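Local coordinates for Endoglucanase(Endo-1,4-beta-glucanase)protein (Pseudomonas stutzeri, PDB 6R2J), which probably hydrolyses beta-1,4-glycosidic bonds in cellulose as a family 5 endoglucanase, and binds cellobiose, at residues N268-L273 / V278-W283; G254-D257 / E261-Q264; Q50-I55 / E308-H313; A158-I163 / I172-E177; D75-L80 / R124-R129. All coordinates share one frame; numbering follows the deposited sequence.

In the fold
Eight parallel strands make a TIM barrel wrapped by helices. Interaction 3 opens first, at 50-55, the segment leading into strand 54-59. Interaction 5 then closes a loop between helices 74-89 and 116-130 on the outer layer. Interaction 4 ties helix 152-166 to strand 171-175, and touches interaction 5 where Ala162 packs on Arg124. Interaction 2 holds the loop after strand 248-252 to the start of helix 260-276; interaction 1 joins the same helix to the last strand, 280-285, and touches interaction 2 where Tyr282 meets Ile255. Finally helix 305-311 returns to 50-55 and closes interaction 3, so the other four nest inside its span.

Interaction 1 (N268-L273 / V278-W283); sequences NLLAYL and VPSAYW
Backbone N of Val278 donates to the carbonyl O of Leu273 over 3.0 Å, nearly straight at the hydrogen (174°), and this bond draws the chain back from helix 260-276 into the last strand of the barrel. Leu273 carries most of the side-chain contact. Its two methyls divide the work: CD1 meets CB of Ser280 at 3.8 Å, while CD2 lies 4.1 Å from CG1 of Val278. Its CB also rests 3.6 Å from the carbonyl O of Val278. One turn earlier Leu270 extends CD2 to within 3.7 Å of Ser280 OG, a van der Waals approach. The hydroxyl has its hydrogen bond with ND1 of His14, on the adjoining strand 14-18, and both leucines also touch that histidine. The contact thus sits in the layer between barrel and helices; the side chain of Ser280 is about 13 Å from a bound glucose unit. Its chemistry implies an apolar interface pinned at one end by a backbone bond, in which the buried serine hydroxyl is satisfied by the histidine, while the carbonyl O of Val278 is buried with no partner.

Interaction 2 (G254-D257 / E261-Q264); sequences GIPD and EAAQ
Ile255 presses its branched side chain against the first turns of helix 260-276, where Ala262 and Ala263 are small enough to let it come close to the backbone. The tight part centres on Ala262. Its CB lies 3.7 Å from CG2 of Ile255 and equally near the isoleucine CB, and the same CG2 reaches to 3.5 Å from the carbonyl O of Ala262. The longer branch goes to the next residue: CG1 stands between the backbone N and the carbonyl carbon (chi1 62°), and the extended chi2 of 178° carries CD1 to 3.6 Å from CA of Ala263. The two branches therefore grip successive residues of the helix, without a hydrogen bond between the segments. An alanine in place of Ile255 would remove both branches and would probably open a gap beside Ala262 and Ala263, leaving the helix start less firmly fixed to the loop. Contact slackens outward. CD of Pro256 is 4.3 Å from CB of Ala262, and CB of Ala263 is 4.4 Å from CD1 of Ile255, on the partly exposed flank of the helix. The loop itself leaves strand 248-252 and is held from other directions: the N of Ile255 is hydrogen-bonded to OH of Tyr282 on the last strand, its O to NE2 of Gln306 in helix 305-311, and Asp257 forms a salt bridge with Arg304. The segment thus lies between the end of one barrel strand, the helix that follows it and the C-terminal helix.

Interaction 3 (Q50-I55 / E308-H313); sequences QGIRLI and ELMRKH
Gln50 folds at chi2 (-67°) and Arg311 at chi3 (-66°), two bends that bring the amide oxygen of one to the guanidinium of the other. NH1 of Arg311 donates to OE1 of Gln50 at 3.0 Å, but the bond is weak, with only 134° at the hydrogen. The oxygen meets the guanidinium at its edge, near the plane, while the amide plane is turned away from it. NH1 also has a charged partner, Asp303, in a salt bridge, and the Gln50 side chain touches that aspartate too. Gln50 stands where helix 41-49 ends in a Schellman motif: Gly51, at positive phi, is its C-prime residue, Ile52 N bonds to Tyr47 O and Gly51 N to Ala48 O, after which the chain enters barrel strand 54-59. Beneath this polar rim lies an apolar touch. CD1 of Ile52 comes 4.1 Å from CE of Met310, the side chains crossing at about a right angle, with the methionine bent near its end to present its terminal methyl. Ile52 also packs on Val16 of strand 14-18 and on Met307, and Met310 reaches Met266 of helix 260-276.

Interaction 4 (A158-I163 / I172-E177); sequences AAVDAI and IFIEGE
Ile163 and Ile172 reach toward each other tip to tip, and their terminal groups form the closest meeting of this buried contact. CD1 of Ile172 lies 3.6 Å from CG2 of Ile163 and 4.0 Å from its CD1, lodging against both branches. In Ile163 CG2 is anti to the backbone N while CG1 is anti to the carbonyl carbon (chi1 -75°), which spreads the two methyls around that single strand methyl. Val160, one turn earlier on the helix, works differently: its CG2 alone touches both strand isoleucines. The Val160 side chain crosses that of Ile172 obliquely, the two CG2 methyls 4.1 Å apart, and meets Ile174 at about a right angle, its CG2 3.8 Å from CD1 of Ile174. The bend at chi2 of Ile174 (-64°) swings CD1 back toward the helix. No hydrogen bond joins the segments; the association is aliphatic throughout, with four buried side chains supplying it. Helix 158-163 and strand 172-175 run antiparallel at 175°, their axes 10.5 Å apart at closest, as expected for the second half of the right-handed beta-alpha-beta crossover formed by strand 136-140, helix 152-166 and strand 171-175. Here the outer helix lies against the barrel wall: Ile163 also touches Tyr139 on strand 136-140, Ile174 packs on Leu201 of strand 201-206, and Ala159 and Ala162 also touch helix 116-130.

Interaction 5 (D75-L80 / R124-R129); sequences DQIRLL and RKLAER
Ile77 meets Leu126 and Arg129 with different parts of its side chain. The apolar contact is methyl to methyl: CD1 of Ile77 and CD2 of Leu126 lie 3.7 Å apart. The second kind of contact is aliphatic carbon against an arginine. The side chain of Arg129 crosses that of Ile77 at about a right angle and, folded at chi2 (-67°), curls around it: CB and CG each lie 4.1 Å from CG2 of Ile77, and NH1 returns to 3.9 Å from CG1. The guanidinium approaches obliquely, so the charged end covers the outer side of the isoleucine by van der Waals contact. Replacing Ile77 with a glycine is likely to leave a gap beneath the Arg129 side chain, free the arginine to turn and take one apolar neighbour from Leu126. Across the two segments no charges pair; within 75-80, NE of Arg78 donates to OD1 of Asp75 at 3.3 Å in a salt bridge, one turn apart on the exposed side. The contact joins two successive outer helices of the barrel, 74-89 and 116-130; Ile77 and Leu80 also rest on Phe130 at the end of the second helix, Arg129 touches Leu72 in the loop before the first, and on the far side of helix 116-130 Arg124 forms a salt bridge with Glu165 of helix 152-166.

Interaction 1 (N268-L273 / V278-W283)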
# COMPACT_ATOMS: atom_id res chain seq x y z
N ASN A 268 12.84 11.64 -10.12
CA ASN A 268 11.90 12.61 -10.66
C ASN A 268 10.48 12.32 -10.20
O ASN A 268 9.69 13.26 -10.02
CB ASN A 268 11.99 12.60 -12.17
CG ASN A 268 13.30 13.10 -12.67
OD1 ASN A 268 13.88 14.02 -12.08
ND2 ASN A 268 13.78 12.51 -13.76
N LEU A 269 10.12 11.05 -10.05
CA LEU A 269 8.80 10.73 -9.52
C LEU A 269 8.62 11.29 -8.10
O LEU A 269 7.66 12.01 -7.83
CB LEU A 269 8.57 9.22 -9.54
CG LEU A 269 7.32 8.77 -8.80
CD1 LEU A 269 6.02 9.20 -9.49
CD2 LEU A 269 7.37 7.24 -8.58
N LEU A 270 9.53 10.95 -7.19
CA LEU A 270 9.40 11.43 -5.81
C LEU A 270 9.36 12.96 -5.76
O LEU A 270 8.63 13.53 -4.94
CB LEU A 270 10.52 10.86 -4.95
CG LEU A 270 10.40 9.36 -4.63
CD1 LEU A 270 11.57 8.88 -3.71
CD2 LEU A 270 9.09 8.98 -3.97
N ALA A 271 10.13 13.64 -6.62
CA ALA A 271 10.12 15.09 -6.65
C ALA A 271 8.74 15.61 -7.02
O ALA A 271 8.20 16.52 -6.38
CB ALA A 271 11.16 15.59 -7.65
N TYR A 272 8.13 15.00 -8.05
CA TYR A 272 6.78 15.33 -8.48
C TYR A 272 5.76 15.05 -7.39
O TYR A 272 4.83 15.83 -7.17
CB TYR A 272 6.45 14.51 -9.73
CG TYR A 272 5.03 14.64 -10.22
CD1 TYR A 272 4.52 15.88 -10.60
CD2 TYR A 272 4.21 13.52 -10.35
CE1 TYR A 272 3.23 16.02 -11.06
CE2 TYR A 272 2.90 13.64 -10.82
CZ TYR A 272 2.42 14.90 -11.18
OH TYR A 272 1.14 15.03 -11.66
N LEU A 273 5.90 13.91 -6.71
CA LEU A 273 4.99 13.61 -5.61
C LEU A 273 5.06 14.67 -4.53
O LEU A 273 4.03 15.13 -4.03
CB LEU A 273 5.33 12.24 -5.07
CG LEU A 273 5.04 11.16 -6.11
CD1 LEU A 273 5.16 9.82 -5.40
CD2 LEU A 273 3.67 11.32 -6.73
N VAL A 278 1.84 14.29 -2.15
CA VAL A 278 1.21 12.98 -2.33
C VAL A 278 2.16 11.92 -1.74
O VAL A 278 3.33 11.88 -2.14
CB VAL A 278 0.90 12.68 -3.80
CG1 VAL A 278 0.64 11.21 -3.99
CG2 VAL A 278 -0.29 13.54 -4.26
N PRO A 279 1.71 11.14 -0.76
CA PRO A 279 2.59 10.13 -0.16
C PRO A 279 2.71 8.90 -1.07
O PRO A 279 2.00 8.73 -2.07
CB PRO A 279 1.90 9.80 1.16
CG PRO A 279 0.41 10.09 0.92
CD PRO A 279 0.39 11.22 -0.10
N SER A 280 3.68 8.06 -0.71
CA SER A 280 4.04 6.91 -1.52
C SER A 280 4.61 5.84 -0.61
O SER A 280 5.01 6.13 0.52
CB SER A 280 5.14 7.28 -2.53
OG SER A 280 6.40 7.46 -1.88
N ALA A 281 4.67 4.61 -1.11
CA ALA A 281 5.33 3.52 -0.39
C ALA A 281 6.16 2.73 -1.39
O ALA A 281 5.64 2.26 -2.41
CB ALA A 281 4.31 2.64 0.34
N TYR A 282 7.46 2.66 -1.11
CA TYR A 282 8.39 1.90 -1.92
C TYR A 282 8.12 0.41 -1.76
O TYR A 282 7.87 -0.07 -0.67
CB TYR A 282 9.82 2.19 -1.44
CG TYR A 282 10.83 1.54 -2.35
CD1 TYR A 282 11.25 2.19 -3.47
CD2 TYR A 282 11.30 0.27 -2.12
CE1 TYR A 282 12.13 1.63 -4.31
CE2 TYR A 282 12.15 -0.32 -2.97
CZ TYR A 282 12.56 0.38 -4.08
OH TYR A 282 13.40 -0.18 -4.99
N TRP A 283 8.27 -0.34 -2.87
CA TRP A 283 8.18 -1.80 -2.87
C TRP A 283 9.55 -2.41 -3.14
O TRP A 283 10.02 -2.36 -4.29
CB TRP A 283 7.23 -2.24 -3.97
CG TRP A 283 7.01 -3.75 -3.91
CD1 TRP A 283 7.76 -4.74 -4.52
CD2 TRP A 283 6.01 -4.42 -3.14
NE1 TRP A 283 7.27 -5.98 -4.17
CE2 TRP A 283 6.20 -5.81 -3.33
CE3 TRP A 283 4.98 -3.99 -2.31
CZ2 TRP A 283 5.37 -6.75 -2.71
CZ3 TRP A 283 4.17 -4.90 -1.74
CH2 TRP A 283 4.37 -6.27 -1.91

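Interaction 2 (G254-D257 / E261-Q264)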
# COMPACT_ATOMS: atom_id res chain seq x y z
N GLY A 254 8.84 0.87 -7.34
CA GLY A 254 10.13 0.32 -6.95
C GLY A 254 11.00 0.18 -8.17
O GLY A 254 10.52 0.24 -9.30
N ILE A 255 12.30 0.02 -7.93
CA ILE A 255 13.24 -0.06 -9.04
C ILE A 255 14.29 -1.12 -8.74
O ILE A 255 14.66 -1.36 -7.59
CB ILE A 255 13.96 1.29 -9.34
CG1 ILE A 255 14.79 1.77 -8.15
CG2 ILE A 255 13.00 2.38 -9.74
CD1 ILE A 255 15.56 3.07 -8.39
N PRO A 256 14.78 -1.77 -9.79
CA PRO A 256 15.96 -2.63 -9.61
C PRO A 256 17.21 -1.81 -9.37
O PRO A 256 17.36 -0.69 -9.85
CB PRO A 256 16.06 -3.39 -10.94
CG PRO A 256 14.68 -3.18 -11.64
CD PRO A 256 14.27 -1.82 -11.19
N ASP A 257 18.14 -2.41 -8.65
CA ASP A 257 19.43 -1.80 -8.34
C ASP A 257 20.44 -1.87 -9.49
O ASP A 257 21.58 -1.45 -9.28
CB ASP A 257 19.99 -2.53 -7.11
CG ASP A 257 20.23 -4.06 -7.34
OD1 ASP A 257 20.46 -4.46 -8.49
OD2 ASP A 257 20.25 -4.86 -6.36
N GLU A 261 18.74 4.08 -15.38
CA GLU A 261 17.61 4.89 -15.85
C GLU A 261 16.43 4.84 -14.87
O GLU A 261 15.71 5.83 -14.69
CB GLU A 261 17.16 4.44 -17.24
CG GLU A 261 18.23 4.38 -18.30
CD GLU A 261 18.76 2.97 -18.51
OE1 GLU A 261 18.32 2.05 -17.77
OE2 GLU A 261 19.62 2.77 -19.41
N ALA A 262 16.21 3.68 -14.24
CA ALA A 262 15.17 3.56 -13.21
C ALA A 262 15.45 4.48 -12.03
O ALA A 262 14.52 5.07 -11.47
CB ALA A 262 15.05 2.10 -12.77
N ALA A 263 16.72 4.62 -11.64
CA ALA A 263 17.09 5.53 -10.56
C ALA A 263 16.66 6.95 -10.87
O ALA A 263 16.08 7.63 -10.02
CB ALA A 263 18.60 5.49 -10.35
N GLN A 264 16.96 7.41 -12.09
CA GLN A 264 16.57 8.75 -12.48
C GLN A 264 15.06 8.91 -12.42
O GLN A 264 14.57 9.93 -11.92
CB GLN A 264 17.04 9.05 -13.89
CG GLN A 264 17.19 10.53 -14.09
CD GLN A 264 18.35 11.08 -13.29
OE1 GLN A 264 19.41 10.44 -13.19
NE2 GLN A 264 18.14 12.24 -12.66

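Interaction 3 (Q50-I55 / E308-H313)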
# COMPACT_ATOMS: atom_id res chain seq x y z
N GLN A 50 16.19 5.85 9.39
CA GLN A 50 16.32 6.51 8.10
C GLN A 50 15.31 7.65 7.91
O GLN A 50 15.27 8.23 6.83
CB GLN A 50 16.15 5.47 7.00
CG GLN A 50 17.07 4.26 7.12
CD GLN A 50 18.58 4.59 6.92
OE1 GLN A 50 18.95 5.39 6.05
NE2 GLN A 50 19.44 3.95 7.72
N GLY A 51 14.54 7.99 8.94
CA GLY A 51 13.57 9.06 8.84
C GLY A 51 12.23 8.68 8.27
O GLY A 51 11.46 9.56 7.85
N ILE A 52 11.92 7.38 8.20
CA ILE A 52 10.70 6.87 7.57
C ILE A 52 9.73 6.56 8.70
O ILE A 52 10.05 5.77 9.60
CB ILE A 52 10.98 5.62 6.73
CG1 ILE A 52 11.83 5.90 5.50
CG2 ILE A 52 9.70 5.04 6.26
CD1 ILE A 52 12.30 4.66 4.78
N ARG A 53 8.55 7.16 8.61
CA ARG A 53 7.49 6.98 9.60
C ARG A 53 6.23 6.34 9.02
O ARG A 53 5.26 6.14 9.76
CB ARG A 53 7.13 8.33 10.20
CG ARG A 53 8.15 8.87 11.13
CD ARG A 53 7.54 9.99 11.97
NE ARG A 53 8.56 10.60 12.81
CZ ARG A 53 8.66 10.40 14.11
NH1 ARG A 53 7.76 9.63 14.74
NH2 ARG A 53 9.64 10.98 14.78
N LEU A 54 6.23 6.03 7.73
CA LEU A 54 5.08 5.46 7.04
C LEU A 54 5.41 4.05 6.57
O LEU A 54 6.46 3.81 5.95
CB LEU A 54 4.70 6.36 5.86
CG LEU A 54 3.50 6.00 4.98
CD1 LEU A 54 2.24 6.19 5.82
CD2 LEU A 54 3.46 6.79 3.68
N ILE A 55 4.51 3.12 6.85
CA ILE A 55 4.66 1.72 6.50
C ILE A 55 3.34 1.22 5.91
O ILE A 55 2.27 1.44 6.48
CB ILE A 55 5.03 0.86 7.73
CG1 ILE A 55 6.31 1.40 8.38
CG2 ILE A 55 5.14 -0.62 7.34
CD1 ILE A 55 7.56 1.05 7.63
N GLU A 308 19.32 5.34 -0.34
CA GLU A 308 20.09 6.55 -0.56
C GLU A 308 19.38 7.50 -1.52
O GLU A 308 19.45 8.72 -1.34
CB GLU A 308 21.49 6.16 -1.05
CG GLU A 308 22.26 5.29 -0.04
CD GLU A 308 23.70 5.06 -0.45
OE1 GLU A 308 23.96 5.05 -1.67
OE2 GLU A 308 24.55 4.89 0.46
N LEU A 309 18.68 6.97 -2.52
CA LEU A 309 17.96 7.86 -3.43
C LEU A 309 16.73 8.48 -2.76
O LEU A 309 16.36 9.61 -3.09
CB LEU A 309 17.58 7.11 -4.71
CG LEU A 309 16.93 8.02 -5.75
CD1 LEU A 309 17.65 8.14 -7.06
CD2 LEU A 309 15.51 7.50 -5.98
N MET A 310 16.10 7.74 -1.84
CA MET A 310 14.91 8.25 -1.18
C MET A 310 15.24 9.45 -0.30
O MET A 310 14.42 10.37 -0.17
CB MET A 310 14.29 7.15 -0.31
CG MET A 310 13.42 6.12 -1.02
SD MET A 310 12.49 5.13 0.25
CE MET A 310 11.71 6.45 1.15
N ARG A 311 16.41 9.46 0.32
CA ARG A 311 16.66 10.40 1.40
C ARG A 311 16.52 11.86 0.97
O ARG A 311 16.07 12.69 1.77
CB ARG A 311 18.01 10.12 2.05
CG ARG A 311 17.99 8.87 2.91
CD ARG A 311 19.10 8.89 3.93
NE ARG A 311 20.42 8.81 3.30
CZ ARG A 311 21.21 7.75 3.34
NH1 ARG A 311 20.79 6.66 3.98
NH2 ARG A 311 22.43 7.79 2.78
N LYS A 312 16.92 12.20 -0.27
CA LYS A 312 16.82 13.60 -0.67
C LYS A 312 15.38 14.09 -0.68
O LYS A 312 15.16 15.31 -0.63
CB LYS A 312 17.50 13.86 -2.02
CG LYS A 312 16.65 13.61 -3.24
CD LYS A 312 17.40 13.94 -4.56
CE LYS A 312 18.71 13.13 -4.74
NZ LYS A 312 18.62 11.61 -4.67
N HIS A 313 14.40 13.17 -0.70
CA HIS A 313 13.00 13.51 -0.92
C HIS A 313 12.11 13.47 0.33
O HIS A 313 10.95 13.86 0.23
CB HIS A 313 12.37 12.60 -1.99
CG HIS A 313 13.13 12.57 -3.28
ND1 HIS A 313 13.16 13.64 -4.15
CD2 HIS A 313 13.91 11.61 -3.83
CE1 HIS A 313 13.94 13.33 -5.18
NE2 HIS A 313 14.40 12.11 -5.01

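Interaction 4 (A158-I163 / I172-E177)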
# COMPACT_ATOMS: atom_id res chain seq x y z
N ALA A 158 -19.13 -1.95 0.18
CA ALA A 158 -19.59 -2.84 1.25
C ALA A 158 -18.61 -2.84 2.41
O ALA A 158 -19.02 -2.74 3.57
CB ALA A 158 -19.83 -4.25 0.69
N ALA A 159 -17.30 -2.90 2.12
CA ALA A 159 -16.30 -2.90 3.19
C ALA A 159 -16.25 -1.55 3.90
O ALA A 159 -16.11 -1.50 5.12
CB ALA A 159 -14.93 -3.26 2.62
N VAL A 160 -16.35 -0.45 3.15
CA VAL A 160 -16.30 0.87 3.77
C VAL A 160 -17.49 1.07 4.71
O VAL A 160 -17.33 1.47 5.87
CB VAL A 160 -16.24 1.99 2.70
CG1 VAL A 160 -16.51 3.33 3.39
CG2 VAL A 160 -14.92 1.97 1.95
N ASP A 161 -18.70 0.78 4.23
CA ASP A 161 -19.87 0.90 5.09
C ASP A 161 -19.66 0.13 6.38
O ASP A 161 -19.87 0.66 7.47
CB ASP A 161 -21.12 0.40 4.35
CG ASP A 161 -21.50 1.29 3.17
OD1 ASP A 161 -21.02 2.44 3.11
OD2 ASP A 161 -22.27 0.85 2.31
N ALA A 162 -19.19 -1.11 6.26
CA ALA A 162 -19.01 -1.98 7.42
C ALA A 162 -17.96 -1.42 8.37
O ALA A 162 -18.16 -1.40 9.59
CB ALA A 162 -18.63 -3.39 6.97
N ILE A 163 -16.83 -0.97 7.82
CA ILE A 163 -15.78 -0.41 8.66
C ILE A 163 -16.30 0.79 9.46
O ILE A 163 -15.99 0.96 10.64
CB ILE A 163 -14.56 -0.01 7.80
CG1 ILE A 163 -13.73 -1.21 7.34
CG2 ILE A 163 -13.67 1.00 8.57
CD1 ILE A 163 -12.67 -0.85 6.25
N ILE A 172 -9.16 5.10 5.29
CA ILE A 172 -9.39 3.96 4.41
C ILE A 172 -8.82 4.31 3.05
O ILE A 172 -9.10 5.40 2.52
CB ILE A 172 -10.88 3.58 4.28
CG1 ILE A 172 -11.44 3.11 5.62
CG2 ILE A 172 -11.05 2.49 3.15
CD1 ILE A 172 -12.98 3.08 5.66
N PHE A 173 -8.04 3.37 2.48
CA PHE A 173 -7.37 3.51 1.19
C PHE A 173 -8.07 2.66 0.14
O PHE A 173 -8.26 1.44 0.32
CB PHE A 173 -5.89 3.17 1.34
CG PHE A 173 -5.18 4.10 2.32
CD1 PHE A 173 -5.31 3.93 3.68
CD2 PHE A 173 -4.41 5.17 1.87
CE1 PHE A 173 -4.70 4.80 4.55
CE2 PHE A 173 -3.76 6.02 2.77
CZ PHE A 173 -3.93 5.83 4.08
N ILE A 174 -8.48 3.33 -0.94
CA ILE A 174 -9.26 2.72 -2.00
C ILE A 174 -8.39 2.63 -3.25
O ILE A 174 -7.99 3.65 -3.83
CB ILE A 174 -10.55 3.52 -2.27
CG1 ILE A 174 -11.37 3.72 -0.99
CG2 ILE A 174 -11.41 2.81 -3.37
CD1 ILE A 174 -11.91 2.45 -0.35
N GLU A 175 -8.15 1.40 -3.70
CA GLU A 175 -7.57 1.12 -5.00
C GLU A 175 -8.66 0.93 -6.07
O GLU A 175 -9.85 0.73 -5.77
CB GLU A 175 -6.66 -0.13 -4.88
CG GLU A 175 -5.56 0.10 -3.84
CD GLU A 175 -4.53 -0.99 -3.78
OE1 GLU A 175 -4.11 -1.46 -4.85
OE2 GLU A 175 -4.12 -1.37 -2.64
N GLY A 176 -8.23 1.04 -7.32
CA GLY A 176 -9.08 0.85 -8.47
C GLY A 176 -8.68 -0.36 -9.31
O GLY A 176 -7.71 -1.07 -9.05
N GLU A 177 -9.46 -0.56 -10.35
CA GLU A 177 -9.33 -1.66 -11.28
C GLU A 177 -8.04 -1.51 -12.13
O GLU A 177 -7.22 -0.59 -11.96
CB GLU A 177 -10.66 -1.76 -12.04
CG GLU A 177 -10.86 -2.75 -13.15
CD GLU A 177 -10.69 -4.21 -12.79
OE1 GLU A 177 -9.66 -4.70 -13.25
OE2 GLU A 177 -11.56 -4.88 -12.15

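Interaction 5 (D75-L80 / R124-R129)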
# COMPACT_ATOMS: atom_id res chain seq x y z
N ASP A 75 -3.85 -16.20 16.13
CA ASP A 75 -2.41 -15.97 16.01
C ASP A 75 -2.09 -14.95 14.92
O ASP A 75 -1.11 -14.22 15.03
CB ASP A 75 -1.67 -17.27 15.72
CG ASP A 75 -1.56 -18.19 16.93
OD1 ASP A 75 -1.53 -17.70 18.07
OD2 ASP A 75 -1.49 -19.43 16.72
N GLN A 76 -2.84 -14.95 13.81
CA GLN A 76 -2.57 -14.00 12.74
C GLN A 76 -2.91 -12.60 13.20
O GLN A 76 -2.14 -11.65 12.98
CB GLN A 76 -3.34 -14.42 11.47
CG GLN A 76 -2.94 -13.65 10.20
CD GLN A 76 -1.66 -14.14 9.50
OE1 GLN A 76 -1.11 -13.43 8.66
NE2 GLN A 76 -1.18 -15.35 9.86
N ILE A 77 -4.03 -12.45 13.91
CA ILE A 77 -4.36 -11.16 14.49
C ILE A 77 -3.26 -10.70 15.45
O ILE A 77 -2.83 -9.53 15.42
CB ILE A 77 -5.74 -11.20 15.18
CG1 ILE A 77 -6.87 -11.62 14.24
CG2 ILE A 77 -6.09 -9.84 15.81
CD1 ILE A 77 -7.15 -10.63 13.14
N ARG A 78 -2.82 -11.59 16.34
CA ARG A 78 -1.72 -11.31 17.26
C ARG A 78 -0.47 -10.88 16.49
O ARG A 78 0.23 -9.95 16.89
CB ARG A 78 -1.51 -12.57 18.13
CG ARG A 78 -0.39 -12.54 19.20
CD ARG A 78 0.05 -13.98 19.70
NE ARG A 78 0.20 -14.95 18.59
CZ ARG A 78 1.17 -14.93 17.67
NH1 ARG A 78 2.14 -14.01 17.72
NH2 ARG A 78 1.18 -15.86 16.71
N LEU A 79 -0.22 -11.49 15.33
CA LEU A 79 0.96 -11.12 14.55
C LEU A 79 0.80 -9.72 13.95
O LEU A 79 1.76 -8.95 13.89
CB LEU A 79 1.16 -12.15 13.44
CG LEU A 79 1.80 -13.48 13.84
CD1 LEU A 79 1.53 -14.52 12.76
CD2 LEU A 79 3.30 -13.24 14.08
N LEU A 80 -0.41 -9.39 13.51
CA LEU A 80 -0.66 -8.04 13.01
C LEU A 80 -0.62 -7.01 14.14
O LEU A 80 -0.11 -5.90 13.96
CB LEU A 80 -2.01 -8.02 12.30
CG LEU A 80 -2.10 -8.70 10.94
CD1 LEU A 80 -3.55 -8.86 10.46
CD2 LEU A 80 -1.32 -7.89 9.97
N ARG A 124 -15.29 -5.48 9.01
CA ARG A 124 -15.89 -5.10 10.27
C ARG A 124 -15.18 -5.80 11.42
O ARG A 124 -14.83 -5.16 12.42
CB ARG A 124 -17.38 -5.43 10.25
CG ARG A 124 -18.13 -4.70 11.37
CD ARG A 124 -19.59 -5.10 11.47
NE ARG A 124 -20.35 -4.88 10.24
CZ ARG A 124 -20.67 -5.84 9.38
NH1 ARG A 124 -20.29 -7.09 9.60
NH2 ARG A 124 -21.36 -5.55 8.30
N LYS A 125 -14.96 -7.10 11.30
CA LYS A 125 -14.29 -7.84 12.37
C LYS A 125 -12.86 -7.37 12.55
O LYS A 125 -12.41 -7.21 13.69
CB LYS A 125 -14.33 -9.34 12.10
CG LYS A 125 -15.57 -10.05 12.60
CD LYS A 125 -15.35 -11.54 12.47
CE LYS A 125 -16.52 -12.34 12.99
NZ LYS A 125 -17.49 -12.59 11.89
N LEU A 126 -12.12 -7.16 11.45
CA LEU A 126 -10.75 -6.64 11.58
C LEU A 126 -10.73 -5.25 12.22
O LEU A 126 -9.87 -4.96 13.07
CB LEU A 126 -10.06 -6.61 10.22
CG LEU A 126 -9.71 -7.95 9.57
CD1 LEU A 126 -9.23 -7.75 8.16
CD2 LEU A 126 -8.67 -8.64 10.43
N ALA A 127 -11.65 -4.37 11.82
CA ALA A 127 -11.67 -3.02 12.40
C ALA A 127 -11.98 -3.06 13.89
O ALA A 127 -11.48 -2.22 14.65
CB ALA A 127 -12.66 -2.15 11.64
N GLU A 128 -12.80 -4.02 14.34
CA GLU A 128 -13.04 -4.23 15.77
C GLU A 128 -11.75 -4.63 16.49
O GLU A 128 -11.54 -4.24 17.63
CB GLU A 128 -14.09 -5.32 15.96
CG GLU A 128 -15.56 -4.95 15.61
CD GLU A 128 -16.48 -6.19 15.54
OE1 GLU A 128 -16.15 -7.22 16.17
OE2 GLU A 128 -17.53 -6.15 14.86
N ARG A 129 -10.89 -5.40 15.83
CA ARG A 129 -9.66 -5.82 16.50
C ARG A 129 -8.64 -4.68 16.64
O ARG A 129 -7.89 -4.63 17.62
CB ARG A 129 -9.02 -6.98 15.74
CG ARG A 129 -9.86 -8.24 15.52
CD ARG A 129 -10.16 -8.97 16.83
NE ARG A 129 -11.03 -10.11 16.56
CZ ARG A 129 -10.67 -11.38 16.69
NH1 ARG A 129 -9.45 -11.68 17.14
NH2 ARG A 129 -11.52 -12.36 16.39